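Local structure of caltubin, EF-hand (Lymnaea stagnalis, 6VAN) at residues L8-F12 with I60-Y66; I33-K37 with K85-D91; E97-V101 with V118-M123. The protein is a calcium-binding protein of the EF-hand family, whose four metal-binding loops each hold a strontium ion in this crystal. All coordinates share one frame; numbering follows the deposited sequence.

Contact 1: L8-F12 with I60-Y66; sequences LKERF and IDFVPEY. With SR (strontium ion), chain D.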
loop_
_atom_site.group_PDB
_atom_site.type_symbol
_atom_site.label_atom_id
_atom_site.label_comp_id
_atom_site.label_asym_id
_atom_site.label_seq_id
_atom_site.Cartn_x
_atom_site.Cartn_y
_atom_site.Cartn_z
ATOM N N LEU A 8 1.173 -8.859 12.931
ATOM C CA LEU A 8 2.185 -8.326 11.981
ATOM C C LEU A 8 2.840 -9.505 11.267
ATOM O O LEU A 8 2.915 -9.483 10.029
ATOM C CB LEU A 8 3.258 -7.499 12.689
ATOM C CG LEU A 8 2.819 -6.147 13.233
ATOM C CD1 LEU A 8 4.034 -5.327 13.637
ATOM C CD2 LEU A 8 1.976 -5.380 12.233
ATOM N N LYS A 9 3.288 -10.503 12.015
ATOM C CA LYS A 9 3.971 -11.658 11.403
ATOM C C LYS A 9 3.031 -12.372 10.426
ATOM O O LYS A 9 3.477 -12.666 9.305
ATOM C CB LYS A 9 4.465 -12.628 12.470
ATOM C CG LYS A 9 5.086 -13.907 11.908
ATOM C CD LYS A 9 6.090 -13.681 10.776
ATOM C CE LYS A 9 7.529 -13.629 11.235
ATOM N NZ LYS A 9 8.061 -14.977 11.578
ATOM N N GLU A 10 1.785 -12.647 10.813
ATOM C CA GLU A 10 0.809 -13.375 9.948
ATOM C C GLU A 10 0.602 -12.571 8.659
ATOM O O GLU A 10 0.473 -13.193 7.591
ATOM C CB GLU A 10 -0.514 -13.604 10.680
ATOM C CG GLU A 10 -1.479 -14.524 9.942
ATOM C CD GLU A 10 -2.330 -13.874 8.861
ATOM O OE1 GLU A 10 -2.499 -12.635 8.889
ATOM O OE2 GLU A 10 -2.822 -14.614 7.983
ATOM N N ARG A 11 0.561 -11.246 8.761
ATOM C CA ARG A 11 0.391 -10.316 7.612
ATOM C C ARG A 11 1.616 -10.356 6.709
ATOM O O ARG A 11 1.440 -10.314 5.468
ATOM C CB ARG A 11 0.278 -8.873 8.088
ATOM C CG ARG A 11 -1.105 -8.449 8.534
ATOM C CD ARG A 11 -1.153 -6.953 8.344
ATOM N NE ARG A 11 -1.017 -6.163 9.552
ATOM C CZ ARG A 11 -0.474 -4.946 9.591
ATOM N NH1 ARG A 11 -0.411 -4.284 10.735
ATOM N NH2 ARG A 11 0.011 -4.395 8.490
ATOM N N PHE A 12 2.805 -10.334 7.302
ATOM C CA PHE A 12 4.099 -10.346 6.583
ATOM C C PHE A 12 4.172 -11.634 5.765
ATOM O O PHE A 12 4.501 -11.547 4.568
ATOM C CB PHE A 12 5.281 -10.196 7.544
ATOM C CG PHE A 12 6.612 -9.974 6.865
ATOM C CD1 PHE A 12 6.952 -8.732 6.355
ATOM C CD2 PHE A 12 7.528 -11.008 6.733
ATOM C CE1 PHE A 12 8.178 -8.524 5.738
ATOM C CE2 PHE A 12 8.746 -10.801 6.106
ATOM C CZ PHE A 12 9.077 -9.560 5.619
ATOM N N ILE A 60 13.261 -6.627 2.274
ATOM C CA ILE A 60 12.555 -6.163 3.504
ATOM C C ILE A 60 12.644 -7.296 4.522
ATOM O O ILE A 60 12.109 -8.357 4.266
ATOM C CB ILE A 60 11.090 -5.755 3.252
ATOM C CG1 ILE A 60 10.971 -4.663 2.175
ATOM C CG2 ILE A 60 10.439 -5.330 4.564
ATOM C CD1 ILE A 60 9.561 -4.374 1.730
ATOM N N ASP A 61 13.318 -7.033 5.645
ATOM C CA ASP A 61 13.511 -8.012 6.730
ATOM C C ASP A 61 12.364 -7.831 7.722
ATOM O O ASP A 61 12.151 -6.695 8.147
ATOM C CB ASP A 61 14.886 -7.801 7.334
ATOM C CG ASP A 61 15.976 -7.998 6.292
ATOM O OD1 ASP A 61 16.214 -9.162 5.935
ATOM O OD2 ASP A 61 16.604 -7.012 5.933
ATOM N N PHE A 62 11.666 -8.896 8.096
ATOM C CA PHE A 62 10.610 -8.787 9.132
ATOM C C PHE A 62 11.214 -8.098 10.359
ATOM O O PHE A 62 10.659 -7.135 10.847
ATOM C CB PHE A 62 10.004 -10.133 9.497
ATOM C CG PHE A 62 8.947 -10.004 10.553
ATOM C CD1 PHE A 62 7.711 -9.458 10.243
ATOM C CD2 PHE A 62 9.204 -10.349 11.865
ATOM C CE1 PHE A 62 6.752 -9.284 11.230
ATOM C CE2 PHE A 62 8.239 -10.174 12.850
ATOM C CZ PHE A 62 7.012 -9.661 12.522
ATOM N N VAL A 63 12.363 -8.581 10.816
ATOM C CA VAL A 63 13.126 -7.882 11.882
ATOM C C VAL A 63 14.486 -7.485 11.319
ATOM O O VAL A 63 15.155 -8.312 10.694
ATOM C CB VAL A 63 13.200 -8.720 13.173
ATOM C CG1 VAL A 63 11.897 -8.622 13.934
ATOM C CG2 VAL A 63 13.528 -10.164 12.920
ATOM N N PRO A 64 14.941 -6.229 11.524
ATOM C CA PRO A 64 14.208 -5.212 12.297
ATOM C C PRO A 64 13.194 -4.351 11.524
ATOM O O PRO A 64 12.452 -3.623 12.145
ATOM C CB PRO A 64 15.322 -4.259 12.724
ATOM C CG PRO A 64 16.295 -4.319 11.573
ATOM C CD PRO A 64 16.270 -5.762 11.127
ATOM N N GLU A 65 13.198 -4.439 10.182
ATOM C CA GLU A 65 12.651 -3.378 9.289
ATOM C C GLU A 65 11.129 -3.338 9.340
ATOM O O GLU A 65 10.587 -2.228 9.564
ATOM C CB GLU A 65 13.158 -3.590 7.862
ATOM C CG GLU A 65 14.655 -3.431 7.793
ATOM C CD GLU A 65 15.351 -3.872 6.531
ATOM O OE1 GLU A 65 14.730 -4.554 5.715
ATOM O OE2 GLU A 65 16.527 -3.514 6.399
ATOM N N TYR A 66 10.443 -4.444 9.117
ATOM C CA TYR A 66 8.962 -4.438 9.079
ATOM C C TYR A 66 8.453 -4.095 10.477
ATOM O O TYR A 66 7.538 -3.266 10.583
ATOM C CB TYR A 66 8.406 -5.762 8.562
ATOM C CG TYR A 66 6.937 -5.758 8.222
ATOM C CD1 TYR A 66 6.473 -5.172 7.053
ATOM C CD2 TYR A 66 6.014 -6.400 9.022
ATOM C CE1 TYR A 66 5.125 -5.196 6.714
ATOM C CE2 TYR A 66 4.670 -6.439 8.698
ATOM C CZ TYR A 66 4.219 -5.831 7.545
ATOM O OH TYR A 66 2.875 -5.864 7.248
HETATM SR SR SR D . 16.810 -5.117 4.563
#

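Contact 2: I33-K37 with K85-D91; sequences IRRFK and KLQDTND. With SR (strontium ion), chain E.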
loop_
_atom_site.group_PDB
_atom_site.type_symbol
_atom_site.label_atom_id
_atom_site.label_comp_id
_atom_site.label_asym_id
_atom_site.label_seq_id
_atom_site.Cartn_x
_atom_site.Cartn_y
_atom_site.Cartn_z
ATOM N N ILE A 33 2.725 -6.434 -5.021
ATOM C CA ILE A 33 2.198 -5.200 -5.676
ATOM C C ILE A 33 1.426 -5.585 -6.944
ATOM O O ILE A 33 0.450 -4.886 -7.270
ATOM C CB ILE A 33 3.313 -4.184 -5.948
ATOM C CG1 ILE A 33 3.959 -3.715 -4.635
ATOM C CG2 ILE A 33 2.793 -3.018 -6.774
ATOM C CD1 ILE A 33 5.135 -2.804 -4.816
ATOM N N ARG A 34 1.810 -6.656 -7.632
ATOM C CA ARG A 34 1.170 -7.054 -8.914
ATOM C C ARG A 34 -0.302 -7.397 -8.706
ATOM O O ARG A 34 -1.054 -7.247 -9.685
ATOM C CB ARG A 34 1.871 -8.264 -9.529
ATOM C CG ARG A 34 2.876 -7.898 -10.600
ATOM C CD ARG A 34 3.444 -9.143 -11.281
ATOM N NE ARG A 34 4.262 -8.815 -12.442
ATOM C CZ ARG A 34 5.055 -9.669 -13.085
ATOM N NH1 ARG A 34 5.150 -10.925 -12.675
ATOM N NH2 ARG A 34 5.763 -9.255 -14.128
ATOM N N ARG A 35 -0.689 -7.852 -7.513
ATOM C CA ARG A 35 -2.101 -8.148 -7.179
ATOM C C ARG A 35 -2.958 -6.932 -7.565
ATOM O O ARG A 35 -4.007 -7.147 -8.151
ATOM C CB ARG A 35 -2.265 -8.504 -5.702
ATOM C CG ARG A 35 -1.786 -9.909 -5.346
ATOM C CD ARG A 35 -1.461 -10.114 -3.871
ATOM N NE ARG A 35 -2.439 -9.558 -2.922
ATOM C CZ ARG A 35 -2.307 -8.405 -2.245
ATOM N NH1 ARG A 35 -1.236 -7.642 -2.391
ATOM N NH2 ARG A 35 -3.264 -8.014 -1.418
ATOM N N PHE A 36 -2.487 -5.711 -7.298
ATOM C CA PHE A 36 -3.316 -4.478 -7.430
ATOM C C PHE A 36 -2.728 -3.457 -8.405
ATOM O O PHE A 36 -3.455 -2.528 -8.770
ATOM C CB PHE A 36 -3.578 -3.869 -6.052
ATOM C CG PHE A 36 -2.370 -3.570 -5.197
ATOM C CD1 PHE A 36 -1.868 -4.500 -4.299
ATOM C CD2 PHE A 36 -1.787 -2.318 -5.214
ATOM C CE1 PHE A 36 -0.807 -4.203 -3.461
ATOM C CE2 PHE A 36 -0.722 -2.026 -4.372
ATOM C CZ PHE A 36 -0.213 -2.975 -3.526
ATOM N N LYS A 37 -1.481 -3.594 -8.830
ATOM C CA LYS A 37 -0.917 -2.838 -9.978
ATOM C C LYS A 37 -0.208 -3.869 -10.849
ATOM O O LYS A 37 1.009 -4.028 -10.769
ATOM C CB LYS A 37 -0.022 -1.673 -9.523
ATOM C CG LYS A 37 0.280 -0.641 -10.599
ATOM C CD LYS A 37 0.986 0.643 -10.142
ATOM C CE LYS A 37 1.080 1.706 -11.230
ATOM N NZ LYS A 37 1.550 3.010 -10.718
ATOM N N LYS A 85 0.638 6.457 -5.542
ATOM C CA LYS A 85 1.216 6.057 -6.842
ATOM C C LYS A 85 0.877 4.600 -7.138
ATOM O O LYS A 85 0.613 4.268 -8.311
ATOM C CB LYS A 85 2.714 6.325 -6.864
ATOM C CG LYS A 85 3.002 7.813 -6.858
ATOM C CD LYS A 85 4.382 8.171 -7.263
ATOM C CE LYS A 85 5.421 7.692 -6.297
ATOM N NZ LYS A 85 6.764 8.152 -6.737
ATOM N N LEU A 86 0.887 3.732 -6.143
ATOM C CA LEU A 86 0.569 2.295 -6.396
ATOM C C LEU A 86 -0.909 2.120 -6.767
ATOM O O LEU A 86 -1.224 1.135 -7.431
ATOM C CB LEU A 86 0.960 1.479 -5.166
ATOM C CG LEU A 86 2.460 1.371 -4.927
ATOM C CD1 LEU A 86 2.737 0.532 -3.711
ATOM C CD2 LEU A 86 3.196 0.820 -6.141
ATOM N N GLN A 87 -1.790 3.013 -6.322
ATOM C CA GLN A 87 -3.240 2.956 -6.656
ATOM C C GLN A 87 -3.540 3.697 -7.959
ATOM O O GLN A 87 -4.637 3.529 -8.483
ATOM C CB GLN A 87 -4.051 3.488 -5.489
ATOM C CG GLN A 87 -4.025 2.529 -4.307
ATOM C CD GLN A 87 -4.676 3.113 -3.090
ATOM O OE1 GLN A 87 -5.759 2.721 -2.684
ATOM N NE2 GLN A 87 -3.981 4.062 -2.482
ATOM N N ASP A 88 -2.594 4.489 -8.433
ATOM C CA ASP A 88 -2.751 5.290 -9.672
ATOM C C ASP A 88 -2.392 4.393 -10.844
ATOM O O ASP A 88 -1.262 4.472 -11.366
ATOM C CB ASP A 88 -1.909 6.553 -9.586
ATOM C CG ASP A 88 -2.017 7.407 -10.823
ATOM O OD1 ASP A 88 -2.906 7.119 -11.688
ATOM O OD2 ASP A 88 -1.181 8.318 -10.942
ATOM N N THR A 89 -3.300 3.507 -11.206
ATOM C CA THR A 89 -2.994 2.383 -12.120
ATOM C C THR A 89 -2.459 2.902 -13.463
ATOM O O THR A 89 -1.566 2.264 -14.029
ATOM C CB THR A 89 -4.212 1.480 -12.282
ATOM O OG1 THR A 89 -4.779 1.341 -10.971
ATOM C CG2 THR A 89 -3.825 0.152 -12.874
ATOM N N ASN A 90 -2.941 4.044 -13.947
ATOM C CA ASN A 90 -2.534 4.576 -15.273
ATOM C C ASN A 90 -1.515 5.705 -15.099
ATOM O O ASN A 90 -1.205 6.318 -16.106
ATOM C CB ASN A 90 -3.732 5.014 -16.112
ATOM C CG ASN A 90 -4.400 6.273 -15.621
ATOM O OD1 ASN A 90 -4.191 6.701 -14.482
ATOM N ND2 ASN A 90 -5.220 6.884 -16.468
ATOM N N ASP A 91 -1.039 5.990 -13.885
ATOM C CA ASP A 91 0.063 6.958 -13.642
ATOM C C ASP A 91 -0.319 8.326 -14.203
ATOM O O ASP A 91 0.571 9.002 -14.740
ATOM C CB ASP A 91 1.364 6.461 -14.300
ATOM C CG ASP A 91 1.849 5.108 -13.791
ATOM O OD1 ASP A 91 1.914 4.924 -12.551
ATOM O OD2 ASP A 91 2.154 4.251 -14.618
HETATM SR SR SR E . -5.190 7.329 -12.414
HETATM O O HOH W 1 -2.991 0.139 -9.375
HETATM O O HOH W 2 -7.157 7.988 -13.739
#

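Contact 3: E97-V101 with V118-M123; sequences EAELV and VQGYYM. With SR (strontium ion), chain E; SR (strontium ion), chain H.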
loop_
_atom_site.group_PDB
_atom_site.type_symbol
_atom_site.label_atom_id
_atom_site.label_comp_id
_atom_site.label_asym_id
_atom_site.label_seq_id
_atom_site.Cartn_x
_atom_site.Cartn_y
_atom_site.Cartn_z
ATOM N N GLU A 97 -12.326 6.780 -8.605
ATOM C CA GLU A 97 -13.182 5.854 -7.877
ATOM C C GLU A 97 -12.956 4.458 -8.433
ATOM O O GLU A 97 -12.767 3.539 -7.650
ATOM C CB GLU A 97 -14.628 6.293 -8.008
ATOM C CG GLU A 97 -15.580 5.420 -7.240
ATOM C CD GLU A 97 -16.994 5.942 -7.245
ATOM O OE1 GLU A 97 -17.205 7.046 -6.723
ATOM O OE2 GLU A 97 -17.862 5.230 -7.754
ATOM N N ALA A 98 -12.953 4.267 -9.751
ATOM C CA ALA A 98 -12.853 2.911 -10.328
ATOM C C ALA A 98 -11.492 2.281 -10.019
ATOM O O ALA A 98 -11.441 1.078 -9.707
ATOM C CB ALA A 98 -13.097 2.939 -11.806
ATOM N N GLU A 99 -10.403 3.042 -10.097
ATOM C CA GLU A 99 -9.064 2.507 -9.764
ATOM C C GLU A 99 -9.048 2.054 -8.296
ATOM O O GLU A 99 -8.510 0.950 -8.012
ATOM C CB GLU A 99 -7.968 3.559 -9.964
ATOM C CG GLU A 99 -7.636 3.785 -11.427
ATOM C CD GLU A 99 -6.701 4.967 -11.666
ATOM O OE1 GLU A 99 -6.797 6.006 -10.950
ATOM O OE2 GLU A 99 -5.876 4.892 -12.620
ATOM N N LEU A 100 -9.607 2.859 -7.380
ATOM C CA LEU A 100 -9.586 2.528 -5.941
ATOM C C LEU A 100 -10.424 1.279 -5.670
ATOM O O LEU A 100 -10.004 0.466 -4.827
ATOM C CB LEU A 100 -10.072 3.731 -5.154
ATOM C CG LEU A 100 -9.152 4.953 -5.159
ATOM C CD1 LEU A 100 -9.912 6.168 -4.662
ATOM C CD2 LEU A 100 -7.912 4.673 -4.320
ATOM N N VAL A 101 -11.547 1.135 -6.350
ATOM C CA VAL A 101 -12.444 -0.042 -6.158
ATOM C C VAL A 101 -11.731 -1.283 -6.674
ATOM O O VAL A 101 -11.711 -2.299 -5.973
ATOM C CB VAL A 101 -13.796 0.169 -6.841
ATOM C CG1 VAL A 101 -14.577 -1.123 -6.906
ATOM C CG2 VAL A 101 -14.589 1.269 -6.178
ATOM N N VAL A 118 -14.852 2.879 -0.942
ATOM C CA VAL A 118 -14.384 3.969 -1.826
ATOM C C VAL A 118 -15.451 5.049 -1.868
ATOM O O VAL A 118 -15.106 6.238 -1.757
ATOM C CB VAL A 118 -14.017 3.445 -3.214
ATOM C CG1 VAL A 118 -13.625 4.606 -4.145
ATOM C CG2 VAL A 118 -12.899 2.408 -3.115
ATOM N N GLN A 119 -16.712 4.706 -2.089
ATOM C CA GLN A 119 -17.770 5.731 -2.276
ATOM C C GLN A 119 -18.063 6.432 -0.969
ATOM O O GLN A 119 -18.520 7.594 -1.013
ATOM C CB GLN A 119 -19.045 5.120 -2.830
ATOM C CG GLN A 119 -18.850 4.636 -4.244
ATOM C CD GLN A 119 -20.125 4.102 -4.826
ATOM O OE1 GLN A 119 -21.004 3.618 -4.095
ATOM N NE2 GLN A 119 -20.206 4.144 -6.148
ATOM N N GLY A 120 -17.825 5.787 0.155
ATOM C CA GLY A 120 -18.042 6.434 1.448
ATOM C C GLY A 120 -16.793 7.182 1.811
ATOM O O GLY A 120 -16.619 8.375 1.425
ATOM N N TYR A 121 -15.870 6.486 2.448
ATOM C CA TYR A 121 -14.665 7.049 3.106
ATOM C C TYR A 121 -13.763 7.752 2.083
ATOM O O TYR A 121 -13.356 8.897 2.321
ATOM C CB TYR A 121 -13.952 5.927 3.852
ATOM C CG TYR A 121 -12.574 6.209 4.398
ATOM C CD1 TYR A 121 -12.254 7.392 5.042
ATOM C CD2 TYR A 121 -11.606 5.226 4.333
ATOM C CE1 TYR A 121 -10.982 7.604 5.567
ATOM C CE2 TYR A 121 -10.343 5.412 4.860
ATOM C CZ TYR A 121 -10.020 6.610 5.465
ATOM O OH TYR A 121 -8.764 6.751 5.981
ATOM N N TYR A 122 -13.385 7.096 1.007
ATOM C CA TYR A 122 -12.372 7.704 0.109
ATOM C C TYR A 122 -12.924 8.939 -0.593
ATOM O O TYR A 122 -12.242 9.987 -0.633
ATOM C CB TYR A 122 -11.799 6.699 -0.871
ATOM C CG TYR A 122 -10.941 5.623 -0.259
ATOM C CD1 TYR A 122 -10.580 5.621 1.082
ATOM C CD2 TYR A 122 -10.488 4.589 -1.044
ATOM C CE1 TYR A 122 -9.790 4.625 1.617
ATOM C CE2 TYR A 122 -9.682 3.598 -0.527
ATOM C CZ TYR A 122 -9.318 3.625 0.800
ATOM O OH TYR A 122 -8.479 2.677 1.323
HETATM N N MSE A 123 -14.149 8.859 -1.118
HETATM C CA MSE A 123 -14.718 9.977 -1.869
HETATM C C MSE A 123 -15.116 11.115 -0.934
HETATM O O MSE A 123 -15.336 12.229 -1.400
HETATM C CB MSE A 123 -15.914 9.543 -2.719
HETATM C CG MSE A 123 -15.530 8.753 -3.948
HETATM SE SE MSE A 123 -14.205 9.633 -5.144
HETATM C CE MSE A 123 -12.503 8.640 -4.930
HETATM SR SR SR E . -5.190 7.329 -12.414
HETATM SR SR SR H . -20.706 9.305 -0.740
HETATM O O HOH W 3 -18.669 10.158 0.599
HETATM O O HOH W 2 -7.157 7.988 -13.739
HETATM O O HOH W 4 -19.621 9.109 -3.096
#

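Contact 1: L8-F12 with I60-Y66
Phe12, Phe62 and Tyr66 form an aromatic cluster without a parallel pair. The Phe12 plane is turned by 58° from that of Phe62 and by 54° from that of Tyr66. The cluster belongs to a pair of EF-hands. Helix 5-15 enters the first metal loop, and helix 62-71 leaves the second.

CB of Phe62 lies over one face of the Phe12 ring, 3.7 Å above its plane. CD1 of Phe12 in turn points onto the middle of the Tyr66 ring, 3.5 Å above that plane. Phe12 holds its CG anti to the backbone N (chi1 -171°), which carries the ring toward segment 60-66, where Phe62 covers a face and Tyr66 meets the CD1 side. Its far end, CZ, comes to 3.5 Å from the backbone O of Ile60, which lies at the ring edge. With a serine in place of Tyr66, the surface under Phe12 CD1 would be lost, and the Phe12 ring would probably be freer to turn.

Lys9 bends its chain over one face of Phe62. Its CE is 3.9 Å from the Phe62 ring centroid, a CH-pi contact. Lys9 NZ lies 5.2 Å from the same centroid, at most a weak cation-pi attraction; its hydrogen bond is to Asn20.

The second loop runs from Asp53 to Glu65, one residue longer than the canonical twelve. The wider turn at 62-66 and the cis peptide before Pro64 fall in this region. Glu65 binds the strontium ion through both carboxylate oxygens, and Asp61 through OD2. Asp61 OD1 accepts a hydrogen bond from Gln23 NE2. Asp61 N donates to Glu65 OE1, at 2.9 Å and on the anti side of the carboxylate.

Contact 2: I33-K37 with K85-D91
Lys37 lies stretched across the C-terminal end of helix 77-87, and its ammonium group is gripped by three oxygens. Its CG is anti to the backbone N (chi1 -164°), and the rest of the chain is extended. The aliphatic part passes over the backbone of Leu86, with Lys37 CD 3.5 Å from Leu86 O.

At the tip, Lys37 NZ bonds to Asp91 OD1 at 2.7 Å. This is a salt bridge on the syn side of the carboxylate. NZ also donates to Lys85 O at 2.9 Å and to Asp88 O at 3.2 Å. It reaches Asp88 O from above the carbonyl plane, while Asp91 N reaches the same oxygen from the opposite face. The carbonyls at this helix end probably add to the attraction for the positive charge.

Phe36 is turned differently. Its CG sits between the backbone N and the carbonyl carbon (chi1 54°), which folds the ring back over Ile33 O. The ring edge then meets Leu86 CB, 4.0 Å from Phe36 CE2. Beside it, Ile33 and Leu86 cross at about a right angle, with Ile33 CG2 3.9 Å from Leu86 CD2. A water donates to Phe36 O and Leu86 O and accepts from Thr89 OG1, tying the two backbones together.

Asp88 and Asn90 each give OD1 to the strontium ion. Ser93 N holds the other oxygen of Asp88. Lys37 thus joins the end of the first EF-hand to the third, whose entering helix and metal loop, on the 85-91 side, begin a helix-loop-helix EF-hand.

Contact 3: E97-V101 with V118-M123
The axes of the two helical segments cross at 99°, with a closest approach of 10.5 Å, and Val101 and Val118 are nearest through their CA atoms. This is the packing of two paired EF-hands. Helix 97-106 leaves the third metal loop, and helix 111-122 leads into the fourth.

Val118 points into the crossing. Its CG2 touches Leu100 CB and Val101 CG2, both at 3.7 Å. Its other branch, CG1, is anti to the backbone N (chi1 176°) and meets Glu97 CG at 3.8 Å. Leu100 CD1 lies 4.0 Å from Tyr122 CD2, which extends the apolar patch along helix 111-122. Met123 is a selenomethionine built in two positions, so the part it plays beside Leu100 is less certain.

Glu97 and Gln119 make the polar part of the contact. Glu97 is extended and brings its carboxylate to the Gln119 amide, whose plane is turned 74° from it. Gln119 NE2 donates to Glu97 OE2 at 3.0 Å. The bond is nearly straight and lies in the amide plane, but it meets the oxygen from above the carboxylate plane.

On a different side of helix 97-106, Glu99 closes the third loop by binding its strontium ion through both carboxylate oxygens. Another strontium ion is held by two waters and, at 2.8 Å, by the backbone O of Gln119; one of those waters also donates to Gly120 O.

In the fold
Contact 1 pairs helix 5-15 with strand 60-61 and helix 62-71, joining the first two EF-hands. Contact 3 does the same for the last two, through helices 97-106 and 111-122. Contact 2 joins the two halves, from the end of helix 26-34 to the end of helix 77-87. Along the chain, the segments of contacts 1 and 2 alternate, and contact 3 follows both. The centres of contacts 1 and 2 are about 22 Å apart, and those of contacts 1 and 3 about 28 Å. Contacts 2 and 3 lie about 14 Å apart and touch. They share one strontium ion, so ion binding in the third loop is probably felt at both.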